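Long-range contacts in glycoside hydrolase family protein (Novosphingobium sp. PP1Y, PDB 6Q2F), which is an alpha-L-rhamnosidase that probably hydrolyses terminal alpha-L-rhamnose units from glycosides: residues L803-V814 with D837-L848; T384-R392 with E506-P514. All coordinates share one frame; numbering follows the deposited sequence.

Contact 1: L803-V814 with D837-L848; sequences LAALRKLAALVV and DLTEWSSLVARL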
loop_
_atom_site.group_PDB
_atom_site.type_symbol
_atom_site.label_atom_id
_atom_site.label_comp_id
_atom_site.label_asym_id
_atom_site.label_seq_id
_atom_site.Cartn_x
_atom_site.Cartn_y
_atom_site.Cartn_z
ATOM N N LEU A 803 25.089 13.696 3.013
ATOM C CA LEU A 803 25.685 14.928 2.513
ATOM C C LEU A 803 25.011 15.356 1.218
ATOM O O LEU A 803 24.722 16.539 1.023
ATOM C CB LEU A 803 27.196 14.762 2.311
ATOM C CG LEU A 803 27.868 16.011 1.717
ATOM C CD1 LEU A 803 27.633 17.238 2.597
ATOM C CD2 LEU A 803 29.357 15.789 1.516
ATOM N N ALA A 804 24.727 14.396 0.337
ATOM C CA ALA A 804 24.063 14.695 -0.928
ATOM C C ALA A 804 22.716 15.375 -0.704
ATOM O O ALA A 804 22.371 16.336 -1.399
ATOM C CB ALA A 804 23.874 13.405 -1.737
ATOM N N ALA A 805 21.924 14.877 0.247
ATOM C CA ALA A 805 20.657 15.535 0.538
ATOM C C ALA A 805 20.908 16.900 1.147
ATOM O O ALA A 805 20.253 17.880 0.785
ATOM C CB ALA A 805 19.796 14.685 1.480
ATOM N N LEU A 806 21.852 16.980 2.087
ATOM C CA LEU A 806 22.094 18.243 2.781
ATOM C C LEU A 806 22.589 19.308 1.813
ATOM O O LEU A 806 22.197 20.483 1.907
ATOM C CB LEU A 806 23.093 18.019 3.910
ATOM C CG LEU A 806 23.429 19.227 4.776
ATOM C CD1 LEU A 806 22.175 19.744 5.465
ATOM C CD2 LEU A 806 24.458 18.808 5.809
ATOM N N ARG A 807 23.437 18.905 0.861
ATOM C CA ARG A 807 23.912 19.816 -0.173
ATOM C C ARG A 807 22.751 20.434 -0.934
ATOM O O ARG A 807 22.698 21.652 -1.140
ATOM C CB ARG A 807 24.821 19.074 -1.143
ATOM C CG ARG A 807 26.267 18.955 -0.690
ATOM C CD ARG A 807 26.988 17.909 -1.555
ATOM N NE ARG A 807 28.433 17.975 -1.387
ATOM C CZ ARG A 807 29.282 17.125 -1.941
ATOM N NH1 ARG A 807 28.819 16.134 -2.693
ATOM N NH2 ARG A 807 30.587 17.267 -1.743
ATOM N N LYS A 808 21.825 19.593 -1.391
ATOM C CA LYS A 808 20.703 20.104 -2.164
ATOM C C LYS A 808 19.819 20.992 -1.308
ATOM O O LYS A 808 19.346 22.041 -1.759
ATOM C CB LYS A 808 19.890 18.953 -2.751
ATOM C CG LYS A 808 18.944 19.436 -3.826
ATOM C CD LYS A 808 19.706 19.844 -5.095
ATOM C CE LYS A 808 18.820 20.676 -6.020
ATOM N NZ LYS A 808 19.454 20.976 -7.341
ATOM N N LEU A 809 19.601 20.596 -0.060
ATOM C CA LEU A 809 18.765 21.387 0.832
ATOM C C LEU A 809 19.398 22.746 1.094
ATOM O O LEU A 809 18.729 23.783 0.998
ATOM C CB LEU A 809 18.555 20.613 2.124
ATOM C CG LEU A 809 17.533 21.141 3.099
ATOM C CD1 LEU A 809 16.111 20.793 2.602
ATOM C CD2 LEU A 809 17.841 20.526 4.447
ATOM N N ALA A 810 20.700 22.759 1.398
ATOM C CA ALA A 810 21.409 24.021 1.577
ATOM C C ALA A 810 21.346 24.872 0.321
ATOM O O ALA A 810 21.180 26.094 0.402
ATOM C CB ALA A 810 22.868 23.762 1.965
ATOM N N ALA A 811 21.486 24.253 -0.854
ATOM C CA ALA A 811 21.488 25.042 -2.080
ATOM C C ALA A 811 20.115 25.667 -2.325
ATOM O O ALA A 811 20.016 26.817 -2.773
ATOM C CB ALA A 811 21.911 24.174 -3.266
ATOM N N LEU A 812 19.041 24.934 -2.023
ATOM C CA LEU A 812 17.711 25.505 -2.194
ATOM C C LEU A 812 17.475 26.639 -1.204
ATOM O O LEU A 812 16.959 27.696 -1.580
ATOM C CB LEU A 812 16.647 24.421 -2.040
ATOM C CG LEU A 812 16.635 23.330 -3.114
ATOM C CD1 LEU A 812 15.736 22.181 -2.684
ATOM C CD2 LEU A 812 16.163 23.902 -4.443
ATOM N N VAL A 813 17.843 26.429 0.064
ATOM C CA VAL A 813 17.792 27.494 1.067
ATOM C C VAL A 813 18.547 28.724 0.575
ATOM O O VAL A 813 17.981 29.819 0.468
ATOM C CB VAL A 813 18.345 26.998 2.418
ATOM C CG1 VAL A 813 18.446 28.148 3.402
ATOM C CG2 VAL A 813 17.458 25.906 3.000
ATOM N N VAL A 814 19.837 28.557 0.245
ATOM C CA VAL A 814 20.643 29.700 -0.200
ATOM C C VAL A 814 20.031 30.340 -1.448
ATOM O O VAL A 814 20.125 31.557 -1.652
ATOM C CB VAL A 814 22.105 29.269 -0.414
ATOM C CG1 VAL A 814 22.919 30.363 -1.115
ATOM C CG2 VAL A 814 22.752 28.967 0.953
ATOM N N ASP A 837 34.762 14.147 1.989
ATOM C CA ASP A 837 33.916 15.311 2.254
ATOM C C ASP A 837 33.414 15.429 3.685
ATOM O O ASP A 837 32.368 15.957 3.977
ATOM C CB ASP A 837 32.744 15.362 1.287
ATOM C CG ASP A 837 33.158 15.640 -0.115
ATOM O OD1 ASP A 837 33.918 16.564 -0.349
ATOM O OD2 ASP A 837 32.716 14.941 -1.006
ATOM N N LEU A 838 34.198 14.922 4.585
ATOM C CA LEU A 838 33.914 14.964 6.006
ATOM C C LEU A 838 33.370 16.308 6.471
ATOM O O LEU A 838 32.192 16.472 6.772
ATOM C CB LEU A 838 35.234 14.714 6.744
ATOM C CG LEU A 838 36.528 14.609 5.920
ATOM C CD1 LEU A 838 37.763 14.794 6.773
ATOM C CD2 LEU A 838 36.542 13.283 5.193
ATOM N N THR A 839 34.281 17.257 6.522
ATOM C CA THR A 839 34.067 18.620 6.926
ATOM C C THR A 839 32.879 19.376 6.362
ATOM O O THR A 839 32.308 20.169 7.028
ATOM C CB THR A 839 35.340 19.383 6.530
ATOM O OG1 THR A 839 36.425 18.838 7.263
ATOM C CG2 THR A 839 35.255 20.868 6.776
ATOM N N GLU A 840 32.545 19.140 5.125
ATOM C CA GLU A 840 31.492 19.880 4.439
ATOM C C GLU A 840 30.118 19.636 5.057
ATOM O O GLU A 840 29.308 20.567 5.166
ATOM C CB GLU A 840 31.487 19.522 2.950
ATOM C CG GLU A 840 30.382 20.231 2.171
ATOM C CD GLU A 840 30.330 19.811 0.716
ATOM O OE1 GLU A 840 31.212 19.038 0.284
ATOM O OE2 GLU A 840 29.404 20.251 0.011
ATOM N N TRP A 841 29.840 18.398 5.475
ATOM C CA TRP A 841 28.563 18.096 6.119
ATOM C C TRP A 841 28.369 18.974 7.346
ATOM O O TRP A 841 27.319 19.606 7.512
ATOM C CB TRP A 841 28.512 16.613 6.500
ATOM C CG TRP A 841 27.177 16.095 6.978
ATOM C CD1 TRP A 841 26.265 15.406 6.239
ATOM C CD2 TRP A 841 26.621 16.196 8.305
ATOM N NE1 TRP A 841 25.175 15.079 7.009
ATOM C CE2 TRP A 841 25.366 15.550 8.281
ATOM C CE3 TRP A 841 27.066 16.757 9.505
ATOM C CZ2 TRP A 841 24.547 15.457 9.404
ATOM C CZ3 TRP A 841 26.250 16.666 10.619
ATOM C CH2 TRP A 841 25.006 16.023 10.561
ATOM N N SER A 842 29.394 19.051 8.202
ATOM C CA SER A 842 29.311 19.868 9.410
ATOM C C SER A 842 29.207 21.354 9.082
ATOM O O SER A 842 28.512 22.100 9.779
ATOM C CB SER A 842 30.524 19.616 10.307
ATOM O OG SER A 842 30.387 18.397 11.021
ATOM N N SER A 843 29.911 21.811 8.046
ATOM C CA SER A 843 29.832 23.223 7.683
ATOM C C SER A 843 28.422 23.583 7.242
ATOM O O SER A 843 27.891 24.635 7.611
ATOM C CB SER A 843 30.834 23.545 6.573
ATOM O OG SER A 843 32.156 23.292 7.000
ATOM N N LEU A 844 27.806 22.715 6.439
ATOM C CA LEU A 844 26.465 22.993 5.953
ATOM C C LEU A 844 25.464 22.982 7.098
ATOM O O LEU A 844 24.560 23.821 7.141
ATOM C CB LEU A 844 26.078 21.982 4.870
ATOM C CG LEU A 844 26.847 22.165 3.558
ATOM C CD1 LEU A 844 26.495 21.067 2.569
ATOM C CD2 LEU A 844 26.536 23.522 2.953
ATOM N N VAL A 845 25.614 22.047 8.042
ATOM C CA VAL A 845 24.730 22.066 9.201
ATOM C C VAL A 845 24.917 23.363 9.974
ATOM O O VAL A 845 23.941 24.018 10.351
ATOM C CB VAL A 845 24.956 20.830 10.088
ATOM C CG1 VAL A 845 24.235 21.003 11.417
ATOM C CG2 VAL A 845 24.431 19.576 9.385
ATOM N N ALA A 846 26.171 23.779 10.191
ATOM C CA ALA A 846 26.400 25.021 10.927
ATOM C C ALA A 846 25.811 26.221 10.192
ATOM O O ALA A 846 25.330 27.155 10.830
ATOM C CB ALA A 846 27.905 25.233 11.198
ATOM N N ARG A 847 25.809 26.205 8.857
ATOM C CA ARG A 847 25.283 27.351 8.118
ATOM C C ARG A 847 23.762 27.410 8.189
ATOM O O ARG A 847 23.187 28.485 8.406
ATOM C CB ARG A 847 25.743 27.321 6.657
ATOM C CG ARG A 847 25.639 28.706 6.004
ATOM C CD ARG A 847 25.873 28.692 4.494
ATOM N NE ARG A 847 25.476 29.980 3.930
ATOM C CZ ARG A 847 25.635 30.336 2.658
ATOM N NH1 ARG A 847 26.190 29.509 1.792
ATOM N NH2 ARG A 847 25.244 31.535 2.252
ATOM N N LEU A 848 23.087 26.274 8.007
ATOM C CA LEU A 848 21.631 26.306 8.019
ATOM C C LEU A 848 21.079 26.407 9.430
ATOM O O LEU A 848 19.958 26.889 9.609
ATOM C CB LEU A 848 21.031 25.068 7.336
ATOM C CG LEU A 848 21.327 24.761 5.879
ATOM C CD1 LEU A 848 20.223 23.942 5.236
ATOM C CD2 LEU A 848 21.611 26.016 5.098
#
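Arg807 and Glu840 pair at one margin of two packed helices. The guanidinium grips the carboxylate side-on, with one nitrogen to each oxygen. Arg807 NE reaches Glu840 OE2 at 2.8 Å, nearly straight at 170°. Arg807 NH2 reaches Glu840 OE1, also at 2.8 Å. Both oxygens lie close to the guanidinium plane, but the carboxylate is twisted against it, and NE approaches OE2 from above the carboxylate plane. Glu840 is extended, with CG anti to the backbone N (chi1 178°), which carries its carboxylate across to Arg807. Arg807 NH2 also forms a longer salt bridge to Asp837 OD2, 3.2 Å away. One cation thus serves two acids, and Leu803 CD2 lies over a face of its guanidinium. With an alanine at Arg807, Glu840 and Asp837 would probably be left as two neighbouring carboxylates without their shared positive partner.

The polar end of Trp841 is satisfied separately: NE1 donates to Met801 O, in the loop before helix 803-814. With NE1 so bonded, the indole lies beside Leu806, whose CD2 sits over the five-membered ring in a CH-pi contact, 3.9 Å from its centroid. The remaining interface is mostly apolar. Leu844 is a knob in a hole formed by Leu803, Leu806, Arg807 and Ala810; its CD2 lies 3.8 Å from Ala810 CB. Small Ala810 also admits Leu848, whose CD1 comes within 3.8 Å of Ala810 CA. At the far end, Val814 CG2 packs over a face of the Arg847 guanidinium.

The helix axes come within 10.0 Å and cross at 38°. Helix 803-814 connects parallel strands 788-794 and 818-820, and helix 838-848 lies between 818-820 and 860-863. This is the packing of neighbouring crossover helices on one side of an alpha/beta sheet, whose parallel strand order is consistent with a flavodoxin-like domain.

Contact 2: T384-R392 with E506-P514; sequences TKAGFVMSR and EVGEANWTP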
loop_
_atom_site.group_PDB
_atom_site.type_symbol
_atom_site.label_atom_id
_atom_site.label_comp_id
_atom_site.label_asym_id
_atom_site.label_seq_id
_atom_site.Cartn_x
_atom_site.Cartn_y
_atom_site.Cartn_z
ATOM N N THR A 384 19.758 -8.736 9.300
ATOM C CA THR A 384 18.777 -7.752 8.849
ATOM C C THR A 384 19.456 -6.578 8.151
ATOM O O THR A 384 18.950 -6.083 7.140
ATOM C CB THR A 384 17.876 -7.280 10.005
ATOM O OG1 THR A 384 16.947 -6.294 9.523
ATOM C CG2 THR A 384 18.658 -6.700 11.148
ATOM N N LYS A 385 20.626 -6.150 8.640
ATOM C CA LYS A 385 21.314 -5.024 8.007
ATOM C C LYS A 385 21.776 -5.366 6.599
ATOM O O LYS A 385 21.873 -4.476 5.751
ATOM C CB LYS A 385 22.510 -4.567 8.849
ATOM C CG LYS A 385 22.133 -3.872 10.154
ATOM C CD LYS A 385 23.358 -3.742 11.073
ATOM C CE LYS A 385 22.992 -3.049 12.396
ATOM N NZ LYS A 385 24.123 -3.049 13.369
ATOM N N ALA A 386 22.047 -6.641 6.332
ATOM C CA ALA A 386 22.441 -7.089 5.003
ATOM C C ALA A 386 21.247 -7.367 4.110
ATOM O O ALA A 386 21.438 -7.777 2.961
ATOM C CB ALA A 386 23.311 -8.349 5.098
ATOM N N GLY A 387 20.030 -7.176 4.603
ATOM C CA GLY A 387 18.861 -7.334 3.765
ATOM C C GLY A 387 18.293 -8.733 3.675
ATOM O O GLY A 387 17.439 -8.980 2.817
ATOM N N PHE A 388 18.739 -9.661 4.517
ATOM C CA PHE A 388 18.122 -10.978 4.518
ATOM C C PHE A 388 16.755 -10.965 5.188
ATOM O O PHE A 388 15.953 -11.867 4.937
ATOM C CB PHE A 388 19.020 -11.993 5.221
ATOM C CG PHE A 388 20.257 -12.349 4.445
ATOM C CD1 PHE A 388 20.170 -13.138 3.309
ATOM C CD2 PHE A 388 21.498 -11.906 4.856
ATOM C CE1 PHE A 388 21.298 -13.464 2.592
ATOM C CE2 PHE A 388 22.636 -12.231 4.144
ATOM C CZ PHE A 388 22.535 -13.016 3.011
ATOM N N VAL A 389 16.481 -9.968 6.031
ATOM C CA VAL A 389 15.191 -9.828 6.702
ATOM C C VAL A 389 15.033 -8.362 7.069
ATOM O O VAL A 389 16.011 -7.686 7.396
ATOM C CB VAL A 389 15.096 -10.739 7.952
ATOM C CG1 VAL A 389 16.243 -10.436 8.923
ATOM C CG2 VAL A 389 13.740 -10.552 8.635
HETATM N N MSE A 390 13.796 -7.875 7.023
HETATM C CA MSE A 390 13.537 -6.455 7.180
HETATM C C MSE A 390 13.581 -5.993 8.628
HETATM O O MSE A 390 13.238 -6.738 9.541
HETATM C CB MSE A 390 12.173 -6.096 6.571
HETATM C CG MSE A 390 12.178 -6.115 5.046
HETATM SE SE MSE A 390 13.549 -4.962 4.316
HETATM C CE MSE A 390 14.973 -6.285 3.999
ATOM N N SER A 391 14.028 -4.758 8.840
ATOM C CA SER A 391 13.782 -4.060 10.089
ATOM C C SER A 391 12.915 -2.856 9.763
ATOM O O SER A 391 13.000 -2.295 8.668
ATOM C CB SER A 391 15.087 -3.641 10.794
ATOM O OG SER A 391 15.879 -4.771 11.101
ATOM N N ARG A 392 12.055 -2.505 10.677
ATOM C CA ARG A 392 11.190 -1.402 10.481
ATOM C C ARG A 392 11.937 -0.088 10.420
ATOM O O ARG A 392 11.630 0.770 9.656
ATOM C CB ARG A 392 10.144 -1.400 11.566
ATOM C CG ARG A 392 9.237 -0.212 11.503
ATOM C CD ARG A 392 8.257 -0.189 12.649
ATOM N NE ARG A 392 6.948 0.225 12.162
ATOM C CZ ARG A 392 6.367 -0.246 11.058
ATOM N NH1 ARG A 392 6.973 -1.123 10.284
ATOM N NH2 ARG A 392 5.185 0.186 10.727
ATOM N N GLU A 506 5.577 -8.455 -2.983
ATOM C CA GLU A 506 6.017 -9.271 -1.856
ATOM C C GLU A 506 6.654 -10.525 -2.454
ATOM O O GLU A 506 5.947 -11.471 -2.809
ATOM C CB GLU A 506 4.857 -9.612 -0.929
ATOM C CG GLU A 506 5.279 -10.297 0.351
ATOM C CD GLU A 506 4.085 -10.769 1.165
ATOM O OE1 GLU A 506 2.962 -10.264 0.947
ATOM O OE2 GLU A 506 4.275 -11.661 2.021
ATOM N N VAL A 507 7.988 -10.510 -2.584
ATOM C CA VAL A 507 8.716 -11.572 -3.273
ATOM C C VAL A 507 9.863 -12.100 -2.418
ATOM O O VAL A 507 10.757 -12.785 -2.926
ATOM C CB VAL A 507 9.230 -11.086 -4.639
ATOM C CG1 VAL A 507 8.056 -10.759 -5.561
ATOM C CG2 VAL A 507 10.177 -9.862 -4.481
ATOM N N GLY A 508 9.847 -11.805 -1.122
ATOM C CA GLY A 508 10.926 -12.245 -0.249
ATOM C C GLY A 508 12.078 -11.258 -0.228
ATOM O O GLY A 508 12.003 -10.160 -0.784
ATOM N N GLU A 509 13.177 -11.665 0.415
ATOM C CA GLU A 509 14.268 -10.741 0.734
ATOM C C GLU A 509 15.495 -11.119 -0.085
ATOM O O GLU A 509 16.261 -12.001 0.310
ATOM C CB GLU A 509 14.579 -10.761 2.230
ATOM C CG GLU A 509 13.356 -10.532 3.145
ATOM C CD GLU A 509 12.501 -9.352 2.686
ATOM O OE1 GLU A 509 13.075 -8.343 2.241
ATOM O OE2 GLU A 509 11.255 -9.462 2.755
ATOM N N ALA A 510 15.681 -10.440 -1.214
ATOM C CA ALA A 510 16.831 -10.658 -2.081
ATOM C C ALA A 510 17.864 -9.555 -1.859
ATOM O O ALA A 510 17.514 -8.391 -1.630
ATOM C CB ALA A 510 16.394 -10.689 -3.542
ATOM N N ASN A 511 19.146 -9.922 -1.914
ATOM C CA ASN A 511 20.166 -8.919 -1.621
ATOM C C ASN A 511 21.415 -9.104 -2.468
ATOM O O ASN A 511 22.510 -8.695 -2.043
ATOM C CB ASN A 511 20.550 -8.937 -0.134
ATOM C CG ASN A 511 21.321 -10.197 0.269
ATOM O OD1 ASN A 511 21.501 -11.128 -0.512
ATOM N ND2 ASN A 511 21.777 -10.218 1.520
ATOM N N TRP A 512 21.305 -9.745 -3.631
ATOM C CA TRP A 512 22.423 -9.799 -4.562
ATOM C C TRP A 512 21.898 -9.711 -5.987
ATOM O O TRP A 512 20.796 -10.167 -6.304
ATOM C CB TRP A 512 23.279 -11.077 -4.413
ATOM C CG TRP A 512 24.390 -11.088 -5.422
ATOM C CD1 TRP A 512 24.433 -11.791 -6.577
ATOM C CD2 TRP A 512 25.579 -10.284 -5.395
ATOM N NE1 TRP A 512 25.590 -11.512 -7.266
ATOM C CE2 TRP A 512 26.303 -10.575 -6.564
ATOM C CE3 TRP A 512 26.105 -9.356 -4.486
ATOM C CZ2 TRP A 512 27.536 -9.987 -6.846
ATOM C CZ3 TRP A 512 27.317 -8.758 -4.775
ATOM C CH2 TRP A 512 28.021 -9.080 -5.942
ATOM N N THR A 513 22.708 -9.110 -6.845
ATOM C CA THR A 513 22.433 -9.110 -8.270
ATOM C C THR A 513 23.789 -9.002 -8.949
ATOM O O THR A 513 24.711 -8.404 -8.380
ATOM C CB THR A 513 21.472 -7.963 -8.661
ATOM O OG1 THR A 513 20.933 -8.179 -9.972
ATOM C CG2 THR A 513 22.161 -6.597 -8.599
ATOM N N PRO A 514 23.962 -9.600 -10.129
ATOM C CA PRO A 514 25.334 -9.791 -10.653
ATOM C C PRO A 514 26.135 -8.500 -10.857
ATOM O O PRO A 514 27.351 -8.505 -10.635
ATOM C CB PRO A 514 25.098 -10.544 -11.970
ATOM C CG PRO A 514 23.848 -11.350 -11.689
ATOM C CD PRO A 514 22.963 -10.372 -10.889
HETATM O O HOH W 1 16.958 -7.207 0.783
#
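This is a buried loop-to-loop contact beside the (beta/alpha)8 barrel, which in glycosidases of this kind usually carries the active site. A Schellman motif at Gly387, which ends helix 382-385, meets the loop that follows barrel strand 497-502. Asn511 is the main polar link. Its ND2 donates to Ala386 O at 2.9 Å, with an N-H...O angle of 168°. The donor stands above the carbonyl plane. Asn511 CG lies between the backbone N and the carbonyl carbon (chi1 69°), which turns the amide toward the helix end. ND2 also sits over the centre of the Phe388 ring, 3.2 Å above its plane, with amide and ring steeply inclined. OD1 accepts from Leu153 N of strand 151-160, so the amide is tied to a third part of the chain and its rotation is fixed.

Gly387 has a positive phi of 87°. A side chain there would crowd Asn511 CB as well as the preceding carbonyl. Glu509 packs alongside the turn through its aliphatic part, with CB 3.2 Å from Phe388 O. Its bent chain brings OE1 to within 3.3 Å of CE of Met390, which is present as selenomethionine. Nearer the glycine, one water joins the two backbones by donating to both Gly387 O and Ala510 O, each 2.7 Å from the water oxygen.

Contact 2 closes before contact 1 opens along the chain. Their centres are 31 Å apart and their nearest atoms about 18 Å, so the two do not touch. Contact 2 lies nearer the middle of the chain, its centre about 19 Å from the chain centre against about 33 Å for contact 1. It is also closer in sequence to the sodium site, since Asp503 and Ser504 lie just upstream of segment 506-514; Glu583, Glu586 and Glu644 complete that site. Contact 1 belongs to a separate alpha/beta unit, built on another sheet. Arg392, poorly ordered, forms a salt bridge with Asp750, in the chain between strands 734-737 and 762-765 of that sheet.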